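PDB 6HND: aromatic-amino-acid:2-oxoglutarate transaminase, which probably transfers amino groups from aromatic amino acids to 2-oxoglutarate with pyridoxal 5'-phosphate as cofactor, and may also act on 2-aminoadipate. Local coordinates for residues K10-R15 / A173-L178; P52-D57 / I112-T117; I122-G127 / S374-T379; F212-D217 / D429-K434; V439-N444 / N487-C492. All coordinates share one frame; numbering follows the deposited sequence.

Contact 1. Residues K10-R15 / A173-L178; sequences KRAAGR and AADVFL
Arg11 and Arg15 both grip Asp175, and the three side chains form a salt-bridge network. Arg15 meets the carboxylate tip to tip and end-on: NH1 lies 2.8 Å from Asp175 OD2, while NH2 lies 2.8 Å from Asp175 OD1 in a nearly straight bond (169° at the hydrogen). Both oxygens are approached on their syn sides. Arg11 arrives from the other face of the carboxylate plane, its NE standing 3.0 Å from Asp175 OD1, so this one oxygen accepts two donors from opposite faces. Chi1 of 176° sets CG of the buried Asp175 anti to the backbone N, and the carboxylate it carries meets both arginines, whose charges would be expected to favour its ionised form.

The frame for this network is the crossing of two helices. Helix 10-14, near the N-terminus, lies across the end of helix 166-177 at 92°, with 8.1 Å between the segment axes. The longer helix begins at the cofactor-binding Ala166 and Ser167 and packs on the large mixed sheet, Val176 against Leu334 of strand 333-338.

A backbone acceptor adds a second kind of bond. Arg11 NH2 donates to Asp175 O at 3.1 Å, on a lone pair in the carbonyl plane.

Apolar packing is slight: Ala12 CB rests 3.9 Å from Val176 CA and 4.2 Å from Val176 CG2. Tyr365 of helix 356-369 touches both Arg15 and Asp175.

Contact 2. Residues P52-D57 / I112-T117; sequences PIDSID and ISRHTT
Ile112, Arg114 and Asp54 bury the most surface where strands 53-60 and 109-113 pair as a two-stranded antiparallel sheet. The strand of 53-57 also pairs with one of the second subunit, carrying the sheet across the dimer interface. Ile112 forms a hydrogen-bonded pair with Ile56: Ile112 N donates to Ile56 O at 2.7 Å, and Ile56 N to Ile112 O at 3.0 Å. Ile56 CB and Ile112 CB lie 4.3 Å apart on one face, where Leu124 touches both and Leu376 touches Ile56.

Beyond the paired residues, Arg114 crosses Asp54 at about a right angle. A bend at chi3 (-70°) sets its NE where this atom and NH2 close side-on upon one oxygen. Arg114 NH2 takes the anti lone pair of Asp54 OD1 at 2.8 Å, whereas Arg114 NE meets Asp54 OD1 at 3.0 Å from above the carboxylate plane; NH1 goes to His48 O. Between the backbones a water donates to Asp54 O (2.8 Å) and accepts from Arg114 N (2.7 Å).

Contact 3. Residues I122-G127 / S374-T379; sequences IDLARG and SGLTQT
Thr379 touches Ile122, Leu124 and Gly127, and its surface covered here exceeds that of any other residue in the contact. From CB its two branches go to different partners. OG1, set beside the backbone N (chi1 -61°), donates to Gly375 O at 2.6 Å, one turn back in its own helix. That carbonyl also accepts from Thr379 N, and the two donors reach it from opposite faces of its plane. Across the contact, Thr379 OG1 comes within 3.2 Å of Gly127 CA, an approach permitted by the missing side chain of the glycine, and within 3.4 Å of Ile122 CG2. The methyl branch, CG2, is anti to the backbone N; it lies 3.5 Å from Ile122 O and 4.1 Å from Leu124 CD2, where the side chains of Leu124 and Thr379 cross at about a right angle.

No hydrogen bond joins the segments, so the evidence for close fit is steric. Two glycines bring the helix backbones together: Gly375 CA makes a CA-H...O contact of 3.5 Å with Gly127 O. Ile122 CD1 also packs 3.8 Å from Gln378 O.

Short helix 124-127 thus lies against the first turn of helix 375-388. Leu124 and Thr379 extend the packing to Ile112 of strand 109-113, Ile122 reaches Pro138 of helix 137-151, and Ser374 and Thr377 bond to residues of the second subunit.

Contact 4. Residues F212-D217 / D429-K434; sequences FDNDSD and DVIDPK. With K (potassium ion), chain G.
A potassium site lies on the turn whose Asn214 packs against Ile431. The ion is bound by Asp213 OD2 at 2.8 Å and, unequally, by the two oxygens of Asp215, OD1 at 2.4 Å and OD2 at 3.2 Å; the shortest of these is short for potassium, so its exact value is doubtful. Residues 213-216 form a type I beta turn, closed by a bond from Ser216 N to Asp213 O at 3.0 Å. Both aspartates point away from 429-434, while the side chain of Asn214, between them in sequence, reaches across to it.

There Asn214 ND2 lies 3.5 Å from Ile431 CD1. A chi2 of -55° places this methyl, which also stands 3.7 Å from Phe212 O.

In the fold, the turn follows strand 204-208, an outermost strand of the large mixed sheet, and residues 429-430 belong to an outermost strand of the four-stranded antiparallel sheet. The contact therefore joins the loop after strand 204-208 to the end of strand 428-430 and the loop that follows, and Lys442 of the smaller sheet adds a bond from NZ to Phe212 O.

Direct hydrogen bonds between the segments are absent, and water supplies the polar link. One water accepts from Asn214 ND2 at 2.9 Å and from Asp432 N at 3.2 Å. A second donates to Ser216 O and accepts from Lys434 NZ. Asp432 itself turns to Lys410, with which it forms a salt bridge.

Contact 5. Residues V439-N444 / N487-C492; sequences VTFKIN and NFFRLC
Phe441 and Phe489 meet rim to rim, each placing CD2 near the plane of the other ring, with 4.1 Å between Phe441 CD2 and Phe489 CD2. Aliphatic groups approach these rings obliquely: Leu491 CD1 lies 3.8 Å from Phe441 CG, and Ile443 CG1 lies 3.9 Å from Phe489 CE2. A third ring, Phe488, receives Thr440 CG2 obliquely at 3.8 Å from its CD2; beyond the segments it meets Phe189 edge-to-face and Phe212 with planes at about 45°.

These are side chains of the two central strands of the four-stranded antiparallel sheet. Val439 with Leu491 and Phe441 with Phe489 are hydrogen-bonded pairs, Thr440 with Arg490 and Lys442 with Phe488 non-hydrogen-bonded ones; the segment axes run at 155°.

Alternation sorts the two faces. Val439, Phe441, Phe489 and Leu491 share one, where helices 392-418, 451-465 and 499-518 pack. On the face of Thr440, Lys442, Phe488 and Arg490, Arg490 reaches the cofactor region, its side chain about 6 Å from pyridoxal phosphate. Its NH1 bonds to Asn252 OD1 and its NH2 to Ser42 O of the second subunit. By its place in the fold it probably corresponds to the arginine that holds the substrate carboxylate in class I aminotransferases.

Past the last paired residues, Ile443 N donates to Asn487 O at 3.0 Å, and Asn487 ND2 returns a bond to Ile443 O at 3.0 Å, its donor 36° above the carbonyl plane.

How the contacts relate
The contacts form two touching pairs and one isolated member. Contacts 2 and 3, with centres 9 Å apart, follow each other along the chain; Ala125 N probably bonds to Arg114 O. Contacts 4 and 5 have centres 11 Å apart and share the four-stranded sheet, in which strands 428-430 and 438-443 are neighbours. The pairs lie on opposite sides of the chain's centre, contacts 2 and 4 being 49 Å apart between centres, yet contacts 2, 3 and 5 all meet the second subunit. Contact 1 stands about 17 Å from contact 3 at the nearest atoms. The segments of contacts 1 and 3 alternate along the sequence, as do those of 3 and 4, so the chain leaves each region and later returns to it.

Contact 1. Residues K10-R15 / A173-L178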
# COMPACT_ATOMS: atom_id res chain seq x y z
N LYS B 10 -16.43 -1.53 -16.21
CA LYS B 10 -17.05 -0.18 -16.28
C LYS B 10 -16.53 0.65 -15.11
O LYS B 10 -16.18 1.79 -15.36
CB LYS B 10 -18.58 -0.29 -16.22
CG LYS B 10 -19.19 -1.31 -17.18
CD LYS B 10 -20.50 -0.89 -17.80
CE LYS B 10 -20.36 0.34 -18.68
NZ LYS B 10 -20.82 0.07 -20.06
N ARG B 11 -16.46 0.04 -13.91
CA ARG B 11 -15.97 0.72 -12.68
C ARG B 11 -14.54 1.22 -12.89
O ARG B 11 -14.32 2.41 -12.71
CB ARG B 11 -16.08 -0.22 -11.47
CG ARG B 11 -15.74 0.43 -10.14
CD ARG B 11 -15.67 -0.54 -8.98
NE ARG B 11 -14.87 -1.70 -9.33
CZ ARG B 11 -15.33 -2.94 -9.46
NH1 ARG B 11 -16.60 -3.21 -9.24
NH2 ARG B 11 -14.50 -3.90 -9.81
N ALA B 12 -13.61 0.34 -13.27
CA ALA B 12 -12.21 0.76 -13.46
C ALA B 12 -12.06 1.70 -14.69
O ALA B 12 -11.20 2.57 -14.65
CB ALA B 12 -11.30 -0.44 -13.57
N ALA B 13 -12.85 1.53 -15.75
CA ALA B 13 -12.75 2.41 -16.94
C ALA B 13 -13.34 3.79 -16.63
O ALA B 13 -12.95 4.74 -17.31
CB ALA B 13 -13.46 1.82 -18.15
N GLY B 14 -14.31 3.86 -15.71
CA GLY B 14 -14.98 5.12 -15.33
C GLY B 14 -14.11 6.05 -14.48
O GLY B 14 -14.36 7.26 -14.47
N ARG B 15 -13.13 5.51 -13.77
CA ARG B 15 -12.20 6.33 -12.95
C ARG B 15 -11.44 7.32 -13.84
O ARG B 15 -10.92 6.90 -14.87
CB ARG B 15 -11.29 5.40 -12.15
CG ARG B 15 -12.04 4.63 -11.07
CD ARG B 15 -11.11 4.15 -9.98
NE ARG B 15 -11.76 3.13 -9.18
CZ ARG B 15 -11.68 1.83 -9.41
NH1 ARG B 15 -10.92 1.39 -10.40
NH2 ARG B 15 -12.32 0.98 -8.62
N ALA B 173 -6.29 -6.71 -10.16
CA ALA B 173 -6.79 -7.50 -11.30
C ALA B 173 -8.28 -7.74 -11.12
O ALA B 173 -9.00 -7.64 -12.11
CB ALA B 173 -6.07 -8.82 -11.36
N ALA B 174 -8.73 -8.14 -9.94
CA ALA B 174 -10.17 -8.31 -9.65
C ALA B 174 -10.88 -6.99 -9.97
O ALA B 174 -11.88 -7.01 -10.71
CB ALA B 174 -10.39 -8.72 -8.22
N ASP B 175 -10.33 -5.86 -9.54
CA ASP B 175 -10.96 -4.53 -9.78
C ASP B 175 -11.04 -4.25 -11.29
O ASP B 175 -12.10 -3.82 -11.74
CB ASP B 175 -10.21 -3.40 -9.09
CG ASP B 175 -10.79 -2.05 -9.42
OD1 ASP B 175 -11.89 -1.75 -8.88
OD2 ASP B 175 -10.18 -1.35 -10.26
N VAL B 176 -9.96 -4.47 -12.04
CA VAL B 176 -9.85 -4.02 -13.46
C VAL B 176 -10.71 -4.91 -14.35
O VAL B 176 -11.08 -4.42 -15.44
CB VAL B 176 -8.39 -3.95 -13.95
CG1 VAL B 176 -7.86 -5.29 -14.45
CG2 VAL B 176 -8.25 -2.92 -15.06
N PHE B 177 -11.01 -6.16 -13.96
CA PHE B 177 -11.79 -7.10 -14.83
C PHE B 177 -13.23 -7.33 -14.33
O PHE B 177 -14.05 -7.68 -15.17
CB PHE B 177 -11.07 -8.43 -15.05
CG PHE B 177 -9.84 -8.35 -15.92
CD1 PHE B 177 -9.90 -7.79 -17.18
CD2 PHE B 177 -8.64 -8.89 -15.50
CE1 PHE B 177 -8.76 -7.70 -17.95
CE2 PHE B 177 -7.51 -8.84 -16.30
CZ PHE B 177 -7.57 -8.23 -17.52
N LEU B 178 -13.56 -7.16 -13.04
CA LEU B 178 -14.89 -7.60 -12.53
C LEU B 178 -15.77 -6.42 -12.12
O LEU B 178 -15.44 -5.70 -11.18
CB LEU B 178 -14.66 -8.54 -11.35
CG LEU B 178 -13.84 -9.79 -11.63
CD1 LEU B 178 -13.60 -10.56 -10.34
CD2 LEU B 178 -14.49 -10.66 -12.68

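Contact 2. Residues P52-D57 / I112-T117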
# COMPACT_ATOMS: atom_id res chain seq x y z
N PRO B 52 16.12 12.76 7.10
CA PRO B 52 17.09 12.34 8.11
C PRO B 52 18.18 11.40 7.57
O PRO B 52 19.25 11.37 8.14
CB PRO B 52 16.25 11.59 9.17
CG PRO B 52 14.82 11.98 8.90
CD PRO B 52 14.77 12.29 7.42
N ILE B 53 17.90 10.65 6.50
CA ILE B 53 18.76 9.55 5.99
C ILE B 53 19.60 10.10 4.84
O ILE B 53 18.99 10.47 3.84
CB ILE B 53 17.93 8.34 5.49
CG1 ILE B 53 17.11 7.69 6.62
CG2 ILE B 53 18.83 7.36 4.79
CD1 ILE B 53 16.07 6.68 6.17
N ASP B 54 20.93 10.11 5.00
CA ASP B 54 21.90 10.60 3.99
C ASP B 54 22.42 9.45 3.10
O ASP B 54 22.67 9.69 1.88
CB ASP B 54 23.06 11.32 4.69
CG ASP B 54 24.02 12.02 3.74
OD1 ASP B 54 23.64 13.07 3.21
OD2 ASP B 54 25.10 11.47 3.52
N SER B 55 22.60 8.26 3.66
CA SER B 55 23.05 7.06 2.90
C SER B 55 22.65 5.76 3.64
O SER B 55 22.40 5.80 4.85
CB SER B 55 24.55 7.09 2.61
OG SER B 55 25.34 6.66 3.72
N ILE B 56 22.62 4.66 2.91
CA ILE B 56 22.23 3.31 3.43
C ILE B 56 23.25 2.30 2.88
O ILE B 56 23.58 2.39 1.69
CB ILE B 56 20.77 2.95 3.07
CG1 ILE B 56 19.80 4.01 3.58
CG2 ILE B 56 20.40 1.56 3.57
CD1 ILE B 56 18.36 3.70 3.24
N ASP B 57 23.78 1.45 3.75
CA ASP B 57 24.61 0.29 3.39
C ASP B 57 23.73 -0.93 3.60
O ASP B 57 23.19 -1.07 4.72
CB ASP B 57 25.89 0.23 4.22
CG ASP B 57 26.76 1.46 4.01
OD1 ASP B 57 27.19 1.65 2.86
OD2 ASP B 57 26.94 2.23 4.98
N ILE B 112 23.85 2.94 -0.90
CA ILE B 112 22.80 3.79 -1.52
C ILE B 112 23.08 5.23 -1.09
O ILE B 112 22.89 5.52 0.10
CB ILE B 112 21.39 3.32 -1.14
CG1 ILE B 112 21.19 1.83 -1.47
CG2 ILE B 112 20.35 4.23 -1.80
CD1 ILE B 112 19.85 1.26 -1.04
N SER B 113 23.52 6.07 -2.02
CA SER B 113 23.92 7.48 -1.77
C SER B 113 22.73 8.42 -1.99
O SER B 113 21.74 8.03 -2.68
CB SER B 113 25.12 7.84 -2.64
OG SER B 113 24.84 7.60 -4.02
N ARG B 114 22.83 9.64 -1.48
CA ARG B 114 21.83 10.71 -1.69
C ARG B 114 21.62 10.90 -3.19
O ARG B 114 20.44 11.01 -3.60
CB ARG B 114 22.26 12.00 -1.00
CG ARG B 114 21.22 13.11 -1.05
CD ARG B 114 21.73 14.37 -0.37
NE ARG B 114 21.83 14.20 1.08
CZ ARG B 114 20.84 14.36 1.96
NH1 ARG B 114 19.64 14.75 1.57
NH2 ARG B 114 21.06 14.15 3.24
N HIS B 115 22.69 10.88 -3.99
CA HIS B 115 22.65 11.25 -5.43
C HIS B 115 23.35 10.20 -6.27
O HIS B 115 24.42 9.74 -5.85
CB HIS B 115 23.31 12.62 -5.70
CG HIS B 115 22.69 13.75 -4.97
ND1 HIS B 115 21.47 14.29 -5.34
CD2 HIS B 115 23.10 14.46 -3.88
CE1 HIS B 115 21.18 15.29 -4.53
NE2 HIS B 115 22.15 15.40 -3.62
N THR B 116 22.77 9.89 -7.44
CA THR B 116 23.38 9.01 -8.46
C THR B 116 23.06 9.57 -9.85
O THR B 116 22.02 10.24 -9.98
CB THR B 116 22.87 7.58 -8.31
OG1 THR B 116 23.79 6.73 -8.98
CG2 THR B 116 21.47 7.40 -8.87
N THR B 117 23.91 9.28 -10.84
CA THR B 117 23.65 9.53 -12.29
C THR B 117 23.57 8.19 -13.05
O THR B 117 23.49 8.20 -14.29
CB THR B 117 24.74 10.44 -12.87
OG1 THR B 117 26.00 9.82 -12.60
CG2 THR B 117 24.73 11.83 -12.25
O HOH W 1 24.93 10.08 0.24

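Contact 3. Residues I122-G127 / S374-T379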
# COMPACT_ATOMS: atom_id res chain seq x y z
N ILE B 122 18.41 3.82 -8.14
CA ILE B 122 17.59 4.87 -7.48
C ILE B 122 18.42 5.43 -6.33
O ILE B 122 18.89 4.63 -5.54
CB ILE B 122 16.24 4.31 -7.03
CG1 ILE B 122 15.60 3.48 -8.15
CG2 ILE B 122 15.32 5.42 -6.58
CD1 ILE B 122 14.39 2.70 -7.71
N ASP B 123 18.60 6.75 -6.28
CA ASP B 123 19.28 7.46 -5.17
C ASP B 123 18.23 7.82 -4.10
O ASP B 123 16.99 7.67 -4.37
CB ASP B 123 20.07 8.67 -5.69
CG ASP B 123 19.27 9.69 -6.48
OD1 ASP B 123 18.06 9.75 -6.25
OD2 ASP B 123 19.88 10.44 -7.30
N LEU B 124 18.68 8.25 -2.93
CA LEU B 124 17.74 8.57 -1.83
C LEU B 124 17.05 9.92 -2.09
O LEU B 124 15.90 10.08 -1.65
CB LEU B 124 18.48 8.56 -0.49
CG LEU B 124 19.12 7.23 -0.11
CD1 LEU B 124 19.91 7.39 1.18
CD2 LEU B 124 18.08 6.14 0.05
N ALA B 125 17.69 10.85 -2.82
CA ALA B 125 17.06 12.15 -3.18
C ALA B 125 15.73 11.88 -3.91
O ALA B 125 14.70 12.52 -3.58
CB ALA B 125 18.01 12.98 -4.01
N ARG B 126 15.72 10.93 -4.83
CA ARG B 126 14.45 10.55 -5.51
C ARG B 126 13.71 9.44 -4.74
O ARG B 126 12.47 9.48 -4.72
CB ARG B 126 14.76 10.23 -6.97
CG ARG B 126 14.96 11.51 -7.77
CD ARG B 126 15.58 11.29 -9.12
NE ARG B 126 16.99 10.96 -8.99
CZ ARG B 126 17.79 10.79 -10.03
NH1 ARG B 126 17.30 10.96 -11.24
NH2 ARG B 126 19.05 10.45 -9.86
N GLY B 127 14.44 8.49 -4.14
CA GLY B 127 13.85 7.31 -3.47
C GLY B 127 12.98 7.71 -2.30
O GLY B 127 11.92 7.07 -2.08
N SER B 374 6.23 1.54 -1.23
CA SER B 374 7.30 2.29 -0.50
C SER B 374 8.49 2.57 -1.41
O SER B 374 9.12 1.62 -1.86
CB SER B 374 7.75 1.55 0.72
OG SER B 374 8.59 2.38 1.49
N GLY B 375 8.79 3.83 -1.66
CA GLY B 375 9.96 4.24 -2.46
C GLY B 375 11.25 3.77 -1.84
O GLY B 375 12.16 3.39 -2.60
N LEU B 376 11.34 3.78 -0.51
CA LEU B 376 12.57 3.36 0.21
C LEU B 376 12.80 1.89 -0.12
O LEU B 376 13.95 1.51 -0.31
CB LEU B 376 12.43 3.58 1.73
CG LEU B 376 13.61 3.11 2.58
CD1 LEU B 376 14.94 3.62 2.04
CD2 LEU B 376 13.45 3.50 4.04
N THR B 377 11.74 1.10 -0.21
CA THR B 377 11.83 -0.36 -0.46
C THR B 377 12.19 -0.60 -1.92
O THR B 377 13.05 -1.45 -2.17
CB THR B 377 10.55 -1.08 -0.08
OG1 THR B 377 10.43 -0.83 1.32
CG2 THR B 377 10.56 -2.56 -0.42
N GLN B 378 11.51 0.11 -2.83
CA GLN B 378 11.82 0.09 -4.28
C GLN B 378 13.30 0.43 -4.45
O GLN B 378 13.94 -0.16 -5.31
CB GLN B 378 10.99 1.10 -5.05
CG GLN B 378 9.52 0.74 -5.16
CD GLN B 378 8.79 1.70 -6.08
OE1 GLN B 378 9.13 1.82 -7.27
NE2 GLN B 378 7.78 2.37 -5.53
N THR B 379 13.80 1.40 -3.67
CA THR B 379 15.20 1.89 -3.75
C THR B 379 16.11 0.74 -3.32
O THR B 379 16.96 0.37 -4.13
CB THR B 379 15.39 3.17 -2.93
OG1 THR B 379 14.51 4.15 -3.49
CG2 THR B 379 16.81 3.68 -2.92

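Contact 4. Residues F212-D217 / D429-K434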
# COMPACT_ATOMS: atom_id res chain seq x y z
N PHE B 212 -7.13 -34.72 -8.97
CA PHE B 212 -6.15 -35.10 -7.92
C PHE B 212 -5.33 -36.35 -8.30
O PHE B 212 -4.56 -36.80 -7.44
CB PHE B 212 -6.89 -35.29 -6.59
CG PHE B 212 -7.15 -33.98 -5.89
CD1 PHE B 212 -8.30 -33.25 -6.14
CD2 PHE B 212 -6.20 -33.45 -5.02
CE1 PHE B 212 -8.53 -32.04 -5.49
CE2 PHE B 212 -6.42 -32.23 -4.40
CZ PHE B 212 -7.58 -31.53 -4.64
N ASP B 213 -5.40 -36.82 -9.55
CA ASP B 213 -4.45 -37.85 -10.09
C ASP B 213 -3.00 -37.35 -9.97
O ASP B 213 -2.75 -36.12 -10.04
CB ASP B 213 -4.73 -38.17 -11.55
CG ASP B 213 -6.07 -38.84 -11.86
OD1 ASP B 213 -6.76 -39.28 -10.89
OD2 ASP B 213 -6.41 -38.92 -13.08
N ASN B 214 -2.04 -38.28 -9.87
CA ASN B 214 -0.61 -37.92 -9.70
C ASN B 214 -0.07 -37.16 -10.91
O ASN B 214 0.90 -36.41 -10.73
CB ASN B 214 0.25 -39.15 -9.43
CG ASN B 214 -0.09 -39.74 -8.08
OD1 ASN B 214 -0.70 -40.79 -8.00
ND2 ASN B 214 0.26 -39.02 -7.03
N ASP B 215 -0.66 -37.35 -12.10
CA ASP B 215 -0.21 -36.73 -13.38
C ASP B 215 -1.11 -35.53 -13.71
O ASP B 215 -1.11 -35.09 -14.87
CB ASP B 215 -0.20 -37.77 -14.52
CG ASP B 215 -1.56 -38.32 -14.95
OD1 ASP B 215 -2.58 -38.07 -14.25
OD2 ASP B 215 -1.61 -38.99 -16.00
N SER B 216 -1.90 -35.04 -12.75
CA SER B 216 -2.88 -33.95 -12.99
C SER B 216 -2.14 -32.66 -13.37
O SER B 216 -1.05 -32.41 -12.86
CB SER B 216 -3.78 -33.73 -11.79
OG SER B 216 -4.77 -32.75 -12.06
N ASP B 217 -2.74 -31.84 -14.24
CA ASP B 217 -2.27 -30.46 -14.52
C ASP B 217 -2.82 -29.50 -13.46
O ASP B 217 -2.48 -28.31 -13.50
CB ASP B 217 -2.68 -30.05 -15.93
CG ASP B 217 -1.96 -30.84 -17.01
OD1 ASP B 217 -0.78 -30.52 -17.28
OD2 ASP B 217 -2.59 -31.77 -17.55
N ASP B 429 -0.88 -40.56 1.06
CA ASP B 429 -0.13 -40.46 -0.22
C ASP B 429 0.27 -39.01 -0.35
O ASP B 429 -0.23 -38.19 0.46
CB ASP B 429 -0.95 -40.94 -1.42
CG ASP B 429 -0.11 -41.41 -2.60
OD1 ASP B 429 1.10 -41.16 -2.60
OD2 ASP B 429 -0.68 -42.03 -3.50
N VAL B 430 1.14 -38.72 -1.32
CA VAL B 430 1.68 -37.37 -1.59
C VAL B 430 1.65 -37.17 -3.10
O VAL B 430 2.04 -38.11 -3.81
CB VAL B 430 3.11 -37.23 -1.06
CG1 VAL B 430 3.26 -35.94 -0.30
CG2 VAL B 430 3.50 -38.40 -0.18
N ILE B 431 1.19 -36.01 -3.54
CA ILE B 431 1.49 -35.46 -4.89
C ILE B 431 2.91 -34.89 -4.85
O ILE B 431 3.17 -34.07 -3.96
CB ILE B 431 0.47 -34.40 -5.31
CG1 ILE B 431 -0.98 -34.85 -5.09
CG2 ILE B 431 0.73 -34.00 -6.76
CD1 ILE B 431 -1.32 -36.17 -5.77
N ASP B 432 3.76 -35.31 -5.79
CA ASP B 432 5.08 -34.70 -6.10
C ASP B 432 4.87 -33.36 -6.80
O ASP B 432 4.49 -33.33 -7.97
CB ASP B 432 5.93 -35.68 -6.92
CG ASP B 432 7.42 -35.37 -6.90
OD1 ASP B 432 7.85 -34.47 -6.14
OD2 ASP B 432 8.15 -36.02 -7.69
N PRO B 433 5.08 -32.21 -6.12
CA PRO B 433 4.95 -30.90 -6.77
C PRO B 433 6.10 -30.62 -7.74
O PRO B 433 7.21 -31.02 -7.45
CB PRO B 433 5.06 -29.92 -5.60
CG PRO B 433 5.99 -30.65 -4.62
CD PRO B 433 5.53 -32.09 -4.73
N LYS B 434 5.80 -29.94 -8.85
CA LYS B 434 6.76 -29.61 -9.93
C LYS B 434 7.34 -28.23 -9.69
O LYS B 434 8.35 -27.91 -10.35
CB LYS B 434 6.07 -29.66 -11.29
CG LYS B 434 5.58 -31.05 -11.69
CD LYS B 434 5.52 -31.25 -13.18
CE LYS B 434 4.25 -31.92 -13.67
NZ LYS B 434 3.70 -32.91 -12.72
K K G . -4.68 -38.80 -15.22
O HOH W 2 2.59 -37.50 -7.87
O HOH W 3 1.39 -30.99 -12.70

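Contact 5. Residues V439-N444 / N487-C492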
# COMPACT_ATOMS: atom_id res chain seq x y z
N VAL B 439 3.09 -29.11 -0.66
CA VAL B 439 2.81 -30.55 -0.91
C VAL B 439 1.35 -30.85 -0.55
O VAL B 439 0.96 -30.56 0.60
CB VAL B 439 3.73 -31.45 -0.10
CG1 VAL B 439 3.40 -32.91 -0.35
CG2 VAL B 439 5.19 -31.19 -0.41
N THR B 440 0.59 -31.43 -1.48
CA THR B 440 -0.69 -32.10 -1.16
C THR B 440 -0.40 -33.45 -0.48
O THR B 440 0.25 -34.36 -1.09
CB THR B 440 -1.61 -32.30 -2.38
OG1 THR B 440 -1.95 -31.01 -2.89
CG2 THR B 440 -2.89 -33.01 -2.02
N PHE B 441 -0.91 -33.58 0.74
CA PHE B 441 -0.79 -34.78 1.60
C PHE B 441 -2.19 -35.37 1.73
O PHE B 441 -3.01 -34.80 2.48
CB PHE B 441 -0.18 -34.40 2.94
CG PHE B 441 0.11 -35.55 3.87
CD1 PHE B 441 1.19 -36.38 3.65
CD2 PHE B 441 -0.65 -35.74 5.01
CE1 PHE B 441 1.49 -37.41 4.53
CE2 PHE B 441 -0.37 -36.79 5.88
CZ PHE B 441 0.72 -37.60 5.66
N LYS B 442 -2.44 -36.44 0.99
CA LYS B 442 -3.74 -37.12 0.89
C LYS B 442 -3.92 -38.08 2.07
O LYS B 442 -2.95 -38.73 2.49
CB LYS B 442 -3.84 -37.82 -0.46
CG LYS B 442 -3.97 -36.87 -1.64
CD LYS B 442 -4.48 -37.51 -2.91
CE LYS B 442 -3.35 -38.02 -3.78
NZ LYS B 442 -3.79 -38.18 -5.19
N ILE B 443 -5.13 -38.11 2.59
CA ILE B 443 -5.60 -39.04 3.64
C ILE B 443 -6.61 -39.98 2.98
O ILE B 443 -7.70 -39.47 2.60
CB ILE B 443 -6.24 -38.24 4.79
CG1 ILE B 443 -5.37 -37.07 5.25
CG2 ILE B 443 -6.62 -39.19 5.92
CD1 ILE B 443 -3.95 -37.43 5.62
N ASN B 444 -6.25 -41.26 2.85
CA ASN B 444 -7.09 -42.32 2.23
C ASN B 444 -8.14 -42.76 3.27
O ASN B 444 -8.15 -43.95 3.69
CB ASN B 444 -6.22 -43.43 1.60
CG ASN B 444 -5.31 -42.88 0.50
OD1 ASN B 444 -5.66 -41.92 -0.21
ND2 ASN B 444 -4.13 -43.47 0.31
N ASN B 487 -10.11 -34.27 1.46
CA ASN B 487 -9.36 -35.27 2.28
C ASN B 487 -7.85 -35.07 2.13
O ASN B 487 -7.14 -36.02 1.77
CB ASN B 487 -9.79 -36.71 1.94
CG ASN B 487 -9.59 -37.06 0.48
OD1 ASN B 487 -9.83 -36.22 -0.41
ND2 ASN B 487 -9.11 -38.27 0.24
N PHE B 488 -7.34 -33.88 2.41
CA PHE B 488 -5.88 -33.65 2.32
C PHE B 488 -5.47 -32.52 3.25
O PHE B 488 -6.30 -31.67 3.54
CB PHE B 488 -5.41 -33.36 0.88
CG PHE B 488 -5.87 -32.06 0.27
CD1 PHE B 488 -7.07 -31.98 -0.42
CD2 PHE B 488 -5.07 -30.94 0.33
CE1 PHE B 488 -7.45 -30.80 -1.04
CE2 PHE B 488 -5.47 -29.74 -0.25
CZ PHE B 488 -6.66 -29.67 -0.92
N PHE B 489 -4.21 -32.53 3.64
CA PHE B 489 -3.53 -31.38 4.28
C PHE B 489 -2.52 -30.81 3.29
O PHE B 489 -1.89 -31.58 2.56
CB PHE B 489 -2.85 -31.81 5.57
CG PHE B 489 -3.79 -32.38 6.59
CD1 PHE B 489 -4.66 -31.55 7.29
CD2 PHE B 489 -3.76 -33.74 6.89
CE1 PHE B 489 -5.52 -32.08 8.24
CE2 PHE B 489 -4.66 -34.27 7.81
CZ PHE B 489 -5.53 -33.44 8.48
N ARG B 490 -2.39 -29.48 3.27
CA ARG B 490 -1.31 -28.78 2.54
C ARG B 490 -0.13 -28.71 3.49
O ARG B 490 -0.33 -28.25 4.64
CB ARG B 490 -1.70 -27.36 2.12
CG ARG B 490 -0.65 -26.67 1.25
CD ARG B 490 -0.93 -25.18 1.11
NE ARG B 490 -0.56 -24.48 2.32
CZ ARG B 490 -0.69 -23.19 2.52
NH1 ARG B 490 -1.19 -22.42 1.57
NH2 ARG B 490 -0.33 -22.67 3.68
N LEU B 491 1.04 -29.07 2.99
CA LEU B 491 2.31 -29.03 3.76
C LEU B 491 3.20 -27.98 3.11
O LEU B 491 3.22 -27.94 1.88
CB LEU B 491 2.99 -30.40 3.71
CG LEU B 491 2.08 -31.59 4.01
CD1 LEU B 491 2.86 -32.88 3.82
CD2 LEU B 491 1.52 -31.50 5.42
N CYS B 492 3.86 -27.16 3.93
CA CYS B 492 4.86 -26.18 3.47
C CYS B 492 6.21 -26.44 4.16
O CYS B 492 6.24 -26.41 5.41
CB CYS B 492 4.39 -24.76 3.72
SG CYS B 492 5.64 -23.56 3.17